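Local coordinates for protein cytochrome P450 (Zobellia galactanivorans, PDB 6G5O) that belongs to the cytochrome P450 family of haem-thiolate proteins and holds an iron protoporphyrin IX within a mainly helical fold, at residues K40-Y45 against F323-H328; I86-F91 against N329-T334; E101-Q106 against L135-N140. One frame throughout, in Å; residues are numbered along the deposited sequence.

Contact 1: residues K40-Y45 against F323-H328; sequences KSAHNY and FGFSHH. With HEM (protoporphyrin IX containing Fe), chain C.
H43, Y45, S326 and H327 carry the junction between the end of helix 35-43 and the loop that leads to the haem cysteine. H43 extends with CG anti to its backbone N, so that ND1 meets S326 OG, which lies at the ring edge in its plane, at 3.2 Å in a nearly straight hydrogen bond (163°). The same hydroxyl oxygen lies above one face of the H327 imidazole, toward the rim. H327 in turn points its ring edge at the helix end, with CE1 3.4 Å from H43 O and close to the plane of the ring. Y45, its CG in the crowded position between backbone N and carbonyl carbon, completes a T-shaped pair: its edge meets the face of H327 at 84°, and Y45 CD2 comes to 3.5 Å from H327 CE1. The rings of H43 and H327 are nearly parallel but slid so far apart that they barely overlap. One residue earlier in each segment, A42 CB sits at the edge of the F325 ring and 4.2 Å from F325 CB.

Behind this cluster the loop passes to the haem. H328 ND1 donates to propionate oxygen O1D of the haem over 2.8 Å (166°), in the plane of the imidazole, while G324 N packs 3.4 Å from haem CMA, where the positive phi of the glycine and the nearness of the porphyrin leave no room for a side chain. F323 opens the cysteine-ligand loop of the P450 family, which runs on to C330 and G332. P77 lies against Y45 and H327, A42 rests on L293 of strand 290-293, and F323 is wedged between helix 253-264 and helix 333-350.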
# COMPACT_ATOMS: atom_id res chain seq x y z
N LYS A 40 10.67 16.10 5.67
CA LYS A 40 12.11 16.40 5.96
C LYS A 40 12.80 15.13 6.47
O LYS A 40 13.87 14.81 6.04
CB LYS A 40 12.29 17.57 6.97
CG LYS A 40 12.04 18.96 6.38
N SER A 41 12.14 14.38 7.35
CA SER A 41 12.73 13.14 7.90
C SER A 41 12.83 12.00 6.89
O SER A 41 13.87 11.28 6.87
CB SER A 41 11.98 12.69 9.14
OG SER A 41 11.83 13.78 10.01
N ALA A 42 11.80 11.84 6.04
CA ALA A 42 11.88 10.86 4.92
C ALA A 42 13.04 11.13 3.97
O ALA A 42 13.62 10.21 3.43
CB ALA A 42 10.58 10.82 4.13
N HIS A 43 13.32 12.40 3.70
CA HIS A 43 14.42 12.77 2.84
C HIS A 43 15.81 12.58 3.51
O HIS A 43 16.82 12.40 2.84
CB HIS A 43 14.23 14.20 2.36
CG HIS A 43 15.30 14.68 1.44
ND1 HIS A 43 15.44 14.21 0.15
CD2 HIS A 43 16.29 15.60 1.61
CE1 HIS A 43 16.47 14.81 -0.43
NE2 HIS A 43 17.00 15.65 0.44
N ASN A 44 15.85 12.60 4.83
CA ASN A 44 17.12 12.61 5.56
C ASN A 44 17.45 11.19 6.04
O ASN A 44 17.19 10.83 7.20
CB ASN A 44 17.06 13.60 6.72
CG ASN A 44 18.36 13.66 7.52
OD1 ASN A 44 19.40 13.17 7.09
ND2 ASN A 44 18.28 14.25 8.71
N TYR A 45 17.97 10.40 5.11
CA TYR A 45 18.26 8.96 5.34
C TYR A 45 19.50 8.73 6.21
O TYR A 45 19.65 7.66 6.79
CB TYR A 45 18.44 8.21 4.01
CG TYR A 45 19.64 8.68 3.21
CD1 TYR A 45 20.90 8.10 3.40
CD2 TYR A 45 19.52 9.72 2.28
CE1 TYR A 45 21.99 8.52 2.68
CE2 TYR A 45 20.61 10.15 1.56
CZ TYR A 45 21.85 9.54 1.77
OH TYR A 45 22.96 9.95 1.07
N PHE A 323 1.94 7.36 -0.68
CA PHE A 323 2.90 6.49 -1.35
C PHE A 323 4.33 6.84 -0.93
O PHE A 323 5.28 6.58 -1.66
CB PHE A 323 2.82 6.57 -2.91
CG PHE A 323 1.55 5.99 -3.50
CD1 PHE A 323 1.21 4.66 -3.29
CD2 PHE A 323 0.70 6.76 -4.29
CE1 PHE A 323 0.05 4.14 -3.83
CE2 PHE A 323 -0.46 6.22 -4.85
CZ PHE A 323 -0.78 4.91 -4.61
N GLY A 324 4.48 7.45 0.23
CA GLY A 324 5.81 7.77 0.72
C GLY A 324 6.31 9.09 0.17
O GLY A 324 5.53 9.87 -0.40
N PHE A 325 7.58 9.33 0.35
CA PHE A 325 8.22 10.56 -0.08
C PHE A 325 9.71 10.31 -0.25
O PHE A 325 10.31 9.59 0.53
CB PHE A 325 8.00 11.72 0.93
CG PHE A 325 8.46 13.08 0.43
CD1 PHE A 325 7.81 13.71 -0.63
CD2 PHE A 325 9.60 13.70 0.99
CE1 PHE A 325 8.26 14.94 -1.13
CE2 PHE A 325 10.05 14.92 0.49
CZ PHE A 325 9.38 15.55 -0.56
N SER A 326 10.27 10.92 -1.29
CA SER A 326 11.69 10.87 -1.61
C SER A 326 12.12 9.43 -1.90
O SER A 326 11.37 8.68 -2.57
CB SER A 326 12.50 11.54 -0.48
OG SER A 326 13.90 11.61 -0.78
N HIS A 327 13.27 9.02 -1.38
CA HIS A 327 13.99 7.81 -1.89
C HIS A 327 13.15 6.55 -2.01
O HIS A 327 13.16 5.89 -3.04
CB HIS A 327 15.23 7.50 -1.06
CG HIS A 327 16.14 8.68 -0.89
ND1 HIS A 327 16.07 9.52 0.21
CD2 HIS A 327 17.04 9.23 -1.73
CE1 HIS A 327 16.91 10.52 0.04
NE2 HIS A 327 17.52 10.36 -1.12
N HIS A 328 12.43 6.20 -0.96
CA HIS A 328 11.68 4.95 -0.94
C HIS A 328 10.24 5.09 -1.42
O HIS A 328 9.43 4.20 -1.15
CB HIS A 328 11.75 4.37 0.46
CG HIS A 328 13.14 3.99 0.88
ND1 HIS A 328 13.66 2.74 0.63
CD2 HIS A 328 14.13 4.70 1.48
CE1 HIS A 328 14.89 2.68 1.11
NE2 HIS A 328 15.22 3.86 1.60
CHA HEM C . 7.03 1.52 -0.56
CHB HEM C . 2.40 2.63 0.25
CHC HEM C . 1.02 -0.65 -2.99
CHD HEM C . 5.55 -2.17 -3.34
C1A HEM C . 5.89 2.12 -0.08
C2A HEM C . 5.86 3.18 0.88
C3A HEM C . 4.58 3.47 1.07
C4A HEM C . 3.78 2.62 0.29
CMA HEM C . 4.11 4.55 1.99
CAA HEM C . 7.02 3.92 1.53
CBA HEM C . 7.64 3.05 2.61
CGA HEM C . 8.87 3.71 3.21
O1A HEM C . 9.70 3.00 3.77
O2A HEM C . 9.08 4.93 3.16
C1B HEM C . 1.63 1.83 -0.56
C2B HEM C . 0.24 2.02 -0.69
C3B HEM C . -0.19 1.08 -1.60
C4B HEM C . 1.04 0.34 -2.01
CMB HEM C . -0.60 3.01 0.07
CAB HEM C . -1.49 0.78 -2.19
CBB HEM C . -2.57 1.53 -2.09
C1C HEM C . 2.12 -1.36 -3.39
C2C HEM C . 2.10 -2.49 -4.21
C3C HEM C . 3.39 -2.96 -4.26
C4C HEM C . 4.18 -2.08 -3.49
CMC HEM C . 0.92 -3.07 -4.90
CAC HEM C . 3.90 -4.11 -5.03
CBC HEM C . 3.22 -4.95 -5.80
C1D HEM C . 6.31 -1.22 -2.64
C2D HEM C . 7.78 -1.28 -2.61
C3D HEM C . 8.22 -0.25 -1.86
C4D HEM C . 6.99 0.40 -1.38
CMD HEM C . 8.61 -2.29 -3.34
CAD HEM C . 9.66 0.10 -1.54
CBD HEM C . 10.27 1.21 -2.42
CGD HEM C . 11.76 1.42 -2.05
O1D HEM C . 12.24 0.94 -0.97
O2D HEM C . 12.55 2.08 -2.81
NA HEM C . 4.59 1.75 -0.40
NB HEM C . 2.06 0.83 -1.34
NC HEM C . 3.37 -1.13 -2.93
ND HEM C . 5.91 -0.20 -1.90
FE HEM C . 4.09 0.31 -1.63
O HOH W 1 3.75 -0.92 0.22

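Contact 2: residues I86-F91 against N329-T334; sequences IVEPWF and NCLGAT. With HEM (protoporphyrin IX containing Fe), chain C.
Helix 79-92 is kinked near P89, where the N atoms of P89 and W90 lack bonds to the preceding turn, and it comes nearest to the type I turn C330-A333 at F91 and L331, whose CA atoms are 6.3 Å apart. L331 fills the gap. Its CB stands over the centre of one face of the F91 ring, 4.1 Å from the centroid and only 11° off the normal, a CH-pi contact. Beyond CB the chain is extended and its two methyls part: L331 CD1 meets V87 CG2 at 3.7 Å, and L331 CD2 packs on the aliphatic CG of E88 at 3.8 Å, both neighbours crossing the leucine at about a right angle. E88 keeps its carboxylate beyond this apolar patch, with a long, weak ion pair to R84. The backbone is bridged as well: water 2, at the edge of the F91 ring, donates to both F91 O and L331 O, 2.8 Å from each. T334 CB lies beside F91 O.

On the other side of the turn, C330 SG, set anti to its backbone N, binds the haem iron at 2.3 Å, and water 1 holds the opposite axial position, 2.2 Å from FE. G332 CA lies 3.5 Å from haem C3C, so close that a side chain there would run into the porphyrin. This is the cysteine-ligand loop that marks a P450. R84 also reaches it, through a hydrogen bond to N329 O, and donates to the haem. The chemistry is thus divided: the residue next to the ligand, L331, is held in an apolar setting by V87 and F91, while C330 binds the iron, and the start of helix 333-350, three residues after C330, would probably help stabilise negative charge on the sulfur.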
# COMPACT_ATOMS: atom_id res chain seq x y z
N ILE A 86 17.56 -1.19 -11.18
CA ILE A 86 17.29 -2.52 -11.70
C ILE A 86 15.79 -2.86 -11.79
O ILE A 86 15.35 -3.36 -12.78
CB ILE A 86 17.93 -3.63 -10.85
CG1 ILE A 86 19.44 -3.62 -10.99
CG2 ILE A 86 17.41 -5.00 -11.30
CD1 ILE A 86 20.13 -4.29 -9.81
N VAL A 87 15.05 -2.61 -10.73
CA VAL A 87 13.66 -3.08 -10.68
C VAL A 87 12.62 -2.06 -11.17
O VAL A 87 11.48 -2.40 -11.39
CB VAL A 87 13.29 -3.54 -9.24
CG1 VAL A 87 14.23 -4.69 -8.80
CG2 VAL A 87 13.35 -2.38 -8.26
N GLU A 88 13.01 -0.79 -11.34
CA GLU A 88 12.02 0.22 -11.63
C GLU A 88 11.33 0.05 -12.99
O GLU A 88 10.13 0.33 -13.07
CB GLU A 88 12.56 1.64 -11.46
CG GLU A 88 11.41 2.63 -11.24
CD GLU A 88 11.79 3.94 -10.61
OE1 GLU A 88 12.95 4.11 -10.14
OE2 GLU A 88 10.90 4.81 -10.60
N PRO A 89 12.05 -0.36 -14.04
CA PRO A 89 11.32 -0.55 -15.30
C PRO A 89 10.30 -1.67 -15.23
O PRO A 89 9.24 -1.55 -15.84
CB PRO A 89 12.41 -0.83 -16.33
CG PRO A 89 13.69 -0.27 -15.73
CD PRO A 89 13.52 -0.39 -14.23
N TRP A 90 10.58 -2.71 -14.45
CA TRP A 90 9.62 -3.79 -14.27
C TRP A 90 8.31 -3.25 -13.69
O TRP A 90 7.24 -3.54 -14.19
CB TRP A 90 10.18 -4.93 -13.42
CG TRP A 90 9.27 -6.08 -13.39
CD1 TRP A 90 8.41 -6.43 -12.37
CD2 TRP A 90 9.09 -7.04 -14.43
NE1 TRP A 90 7.71 -7.58 -12.72
CE2 TRP A 90 8.09 -7.96 -13.98
CE3 TRP A 90 9.66 -7.23 -15.69
CZ2 TRP A 90 7.68 -9.03 -14.75
CZ3 TRP A 90 9.24 -8.29 -16.46
CH2 TRP A 90 8.25 -9.18 -15.99
N PHE A 91 8.43 -2.42 -12.65
CA PHE A 91 7.27 -1.86 -11.95
C PHE A 91 6.51 -0.76 -12.73
O PHE A 91 5.39 -0.47 -12.42
CB PHE A 91 7.68 -1.31 -10.59
CG PHE A 91 7.83 -2.35 -9.51
CD1 PHE A 91 6.74 -2.77 -8.80
CD2 PHE A 91 9.07 -2.89 -9.20
CE1 PHE A 91 6.86 -3.72 -7.81
CE2 PHE A 91 9.21 -3.84 -8.22
CZ PHE A 91 8.11 -4.26 -7.50
N ASN A 329 9.89 6.14 -2.16
CA ASN A 329 8.50 6.27 -2.58
C ASN A 329 8.02 4.99 -3.29
O ASN A 329 8.79 4.32 -4.00
CB ASN A 329 8.22 7.52 -3.41
CG ASN A 329 8.88 7.48 -4.78
OD1 ASN A 329 10.01 7.95 -4.95
ND2 ASN A 329 8.19 6.88 -5.76
N CYS A 330 6.76 4.64 -3.06
CA CYS A 330 6.21 3.33 -3.46
C CYS A 330 6.44 2.92 -4.92
O CYS A 330 5.90 3.55 -5.83
CB CYS A 330 4.71 3.29 -3.19
SG CYS A 330 3.94 1.70 -3.48
N LEU A 331 7.16 1.81 -5.10
CA LEU A 331 7.34 1.20 -6.44
C LEU A 331 6.06 0.57 -7.02
O LEU A 331 5.91 0.48 -8.23
CB LEU A 331 8.47 0.13 -6.41
CG LEU A 331 9.89 0.66 -6.54
CD1 LEU A 331 10.94 -0.41 -6.29
CD2 LEU A 331 10.11 1.21 -7.93
N GLY A 332 5.18 0.10 -6.16
CA GLY A 332 3.87 -0.42 -6.60
C GLY A 332 2.83 0.63 -6.97
O GLY A 332 1.68 0.31 -7.30
N ALA A 333 3.22 1.91 -6.92
CA ALA A 333 2.26 3.00 -7.03
C ALA A 333 1.54 3.00 -8.37
O ALA A 333 0.32 3.21 -8.44
CB ALA A 333 2.94 4.33 -6.79
N THR A 334 2.31 2.74 -9.42
CA THR A 334 1.78 2.66 -10.76
C THR A 334 0.73 1.53 -10.94
O THR A 334 -0.37 1.74 -11.51
CB THR A 334 2.92 2.45 -11.77
OG1 THR A 334 3.92 3.45 -11.58
CG2 THR A 334 2.39 2.60 -13.21
CHA HEM C . 7.03 1.52 -0.56
CHB HEM C . 2.40 2.63 0.25
CHC HEM C . 1.02 -0.65 -2.99
CHD HEM C . 5.55 -2.17 -3.34
C1A HEM C . 5.89 2.12 -0.08
C2A HEM C . 5.86 3.18 0.88
C3A HEM C . 4.58 3.47 1.07
C4A HEM C . 3.78 2.62 0.29
CMA HEM C . 4.11 4.55 1.99
CAA HEM C . 7.02 3.92 1.53
CBA HEM C . 7.64 3.05 2.61
CGA HEM C . 8.87 3.71 3.21
O1A HEM C . 9.70 3.00 3.77
O2A HEM C . 9.08 4.93 3.16
C1B HEM C . 1.63 1.83 -0.56
C2B HEM C . 0.24 2.02 -0.69
C3B HEM C . -0.19 1.08 -1.60
C4B HEM C . 1.04 0.34 -2.01
CMB HEM C . -0.60 3.01 0.07
CAB HEM C . -1.49 0.78 -2.19
CBB HEM C . -2.57 1.53 -2.09
C1C HEM C . 2.12 -1.36 -3.39
C2C HEM C . 2.10 -2.49 -4.21
C3C HEM C . 3.39 -2.96 -4.26
C4C HEM C . 4.18 -2.08 -3.49
CMC HEM C . 0.92 -3.07 -4.90
CAC HEM C . 3.90 -4.11 -5.03
CBC HEM C . 3.22 -4.95 -5.80
C1D HEM C . 6.31 -1.22 -2.64
C2D HEM C . 7.78 -1.28 -2.61
C3D HEM C . 8.22 -0.25 -1.86
C4D HEM C . 6.99 0.40 -1.38
CMD HEM C . 8.61 -2.29 -3.34
CAD HEM C . 9.66 0.10 -1.54
CBD HEM C . 10.27 1.21 -2.42
CGD HEM C . 11.76 1.42 -2.05
O1D HEM C . 12.24 0.94 -0.97
O2D HEM C . 12.55 2.08 -2.81
NA HEM C . 4.59 1.75 -0.40
NB HEM C . 2.06 0.83 -1.34
NC HEM C . 3.37 -1.13 -2.93
ND HEM C . 5.91 -0.20 -1.90
FE HEM C . 4.09 0.31 -1.63
O HOH W 2 3.95 -0.42 -10.07
O HOH W 1 3.75 -0.92 0.22

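Contact 3: residues E101-Q106 against L135-N140; sequences EKLTAQ and LTLLLN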
# COMPACT_ATOMS: atom_id res chain seq x y z
N GLU A 101 -5.42 -3.36 -20.71
CA GLU A 101 -6.58 -4.07 -21.30
C GLU A 101 -6.92 -5.34 -20.54
O GLU A 101 -8.10 -5.65 -20.31
CB GLU A 101 -6.31 -4.52 -22.74
CG GLU A 101 -6.56 -3.49 -23.80
CD GLU A 101 -5.71 -3.71 -25.04
OE1 GLU A 101 -5.28 -4.86 -25.32
OE2 GLU A 101 -5.46 -2.70 -25.73
N LYS A 102 -5.87 -6.12 -20.21
CA LYS A 102 -6.09 -7.34 -19.45
C LYS A 102 -6.68 -7.04 -18.08
O LYS A 102 -7.54 -7.80 -17.57
CB LYS A 102 -4.79 -8.09 -19.26
CG LYS A 102 -4.18 -8.63 -20.52
CD LYS A 102 -2.70 -8.86 -20.24
CE LYS A 102 -1.90 -9.23 -21.47
NZ LYS A 102 -2.45 -10.43 -22.15
N LEU A 103 -6.19 -5.98 -17.47
CA LEU A 103 -6.66 -5.59 -16.16
C LEU A 103 -8.11 -5.03 -16.22
O LEU A 103 -8.90 -5.24 -15.33
CB LEU A 103 -5.70 -4.57 -15.58
CG LEU A 103 -5.95 -4.01 -14.20
CD1 LEU A 103 -6.02 -5.14 -13.18
CD2 LEU A 103 -4.89 -2.98 -13.84
N THR A 104 -8.43 -4.31 -17.27
CA THR A 104 -9.80 -3.86 -17.50
C THR A 104 -10.73 -5.06 -17.63
O THR A 104 -11.76 -5.11 -16.96
CB THR A 104 -9.90 -2.94 -18.74
OG1 THR A 104 -9.02 -1.83 -18.53
CG2 THR A 104 -11.35 -2.44 -18.95
N ALA A 105 -10.30 -6.05 -18.42
CA ALA A 105 -11.07 -7.30 -18.57
C ALA A 105 -11.28 -8.05 -17.24
O ALA A 105 -12.40 -8.44 -16.94
CB ALA A 105 -10.43 -8.20 -19.62
N GLN A 106 -10.23 -8.18 -16.42
CA GLN A 106 -10.38 -8.80 -15.07
C GLN A 106 -11.37 -8.04 -14.20
O GLN A 106 -12.15 -8.65 -13.46
CB GLN A 106 -9.05 -8.91 -14.28
CG GLN A 106 -7.93 -9.76 -14.91
CD GLN A 106 -6.65 -9.73 -14.05
OE1 GLN A 106 -6.60 -9.03 -13.05
NE2 GLN A 106 -5.68 -10.55 -14.39
N LEU A 135 -2.22 -9.18 -9.61
CA LEU A 135 -0.80 -9.44 -9.30
C LEU A 135 -0.15 -10.41 -10.30
O LEU A 135 1.08 -10.35 -10.49
CB LEU A 135 -0.64 -9.94 -7.88
CG LEU A 135 0.80 -10.13 -7.34
CD1 LEU A 135 1.56 -8.81 -7.39
CD2 LEU A 135 0.83 -10.71 -5.93
N THR A 136 -0.96 -11.26 -10.98
CA THR A 136 -0.45 -12.15 -12.01
C THR A 136 0.10 -11.37 -13.22
O THR A 136 1.09 -11.83 -13.89
CB THR A 136 -1.52 -13.13 -12.51
OG1 THR A 136 -2.63 -12.40 -13.06
CG2 THR A 136 -2.02 -14.02 -11.36
N LEU A 137 -0.51 -10.21 -13.49
CA LEU A 137 -0.01 -9.32 -14.54
C LEU A 137 1.31 -8.65 -14.18
O LEU A 137 2.19 -8.56 -15.01
CB LEU A 137 -1.01 -8.20 -14.89
CG LEU A 137 -2.45 -8.68 -15.20
CD1 LEU A 137 -3.41 -7.53 -15.42
CD2 LEU A 137 -2.44 -9.60 -16.41
N LEU A 138 1.43 -8.15 -12.97
CA LEU A 138 2.67 -7.51 -12.55
C LEU A 138 3.83 -8.51 -12.55
O LEU A 138 4.93 -8.19 -13.00
CB LEU A 138 2.53 -6.89 -11.15
CG LEU A 138 3.69 -6.01 -10.68
CD1 LEU A 138 3.78 -4.68 -11.44
CD2 LEU A 138 3.61 -5.76 -9.19
N LEU A 139 3.56 -9.71 -12.04
CA LEU A 139 4.54 -10.76 -11.95
C LEU A 139 4.74 -11.53 -13.27
O LEU A 139 5.77 -12.20 -13.44
CB LEU A 139 4.17 -11.71 -10.83
CG LEU A 139 4.75 -11.47 -9.45
CD1 LEU A 139 4.58 -10.04 -9.07
CD2 LEU A 139 4.08 -12.40 -8.46
N ASN A 140 3.77 -11.41 -14.19
CA ASN A 140 3.79 -12.12 -15.47
C ASN A 140 3.88 -13.64 -15.25
O ASN A 140 4.71 -14.31 -15.88
CB ASN A 140 4.92 -11.61 -16.37
CG ASN A 140 4.80 -12.09 -17.81
OD1 ASN A 140 3.70 -12.31 -18.31
ND2 ASN A 140 5.92 -12.27 -18.48
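L137 enters helix 97-117 as a knob into a hole, in an antiparallel helix pair that probably corresponds to helices D and E of the P450 fold; the short segments run at 164° with their axes 10.6 Å apart. With CG beside its backbone N and the chain extended, L137 aims both methyls between K102, L103 and Q106, while Y99 one turn earlier also touches it. CD1 is the deeper branch, 3.7 Å from L103 CB. The L103 side chain itself turns off obliquely, with CG anti to its backbone N, toward Q338 and I342 of helix 333-350. CD2 leans to the outer side, where K102 lays its aliphatic part across it, K102 CD being 3.9 Å away, before the chain bends at its end and carries the ammonium off the leucine. Q106, extended beyond CG, comes tip to tip with L137, its NE2 3.8 Å from L137 CG. That amide is not left to apolar surroundings: NE2 is hydrogen-bonded to R133 O, the same carbonyl that takes the T136 hydroxyl, so the Q106 and T136 ends are gathered on one backbone oxygen. Helix 122-139 then stops in a Schellman motif, in which N140, with positive phi, brings its N to a weak 3.4 Å hydrogen bond with L137 O.

Contact 2 is buried beside the haem, contact 3 is partly buried, and contact 1 lies at the surface. Contacts 1 and 2 share the continuous chain 323-334, which runs from loop into helix 333-350, its two halves tied by F323 O to C330 N at 2.8 Å, a probable hydrogen bond; both touch the haem, the first chiefly through a propionate hydrogen bond, the second through the iron ligand. Contact 3 does not meet contact 1 but abuts contact 2, where W90 and F91 pack on L138. Chemistry follows position: imidazoles, one serine hydroxyl and a tyrosine ring at the surface, aliphatic and aromatic packing beside a metal ligand inside, and leucine-centred helix packing with a polar fringe in contact 3.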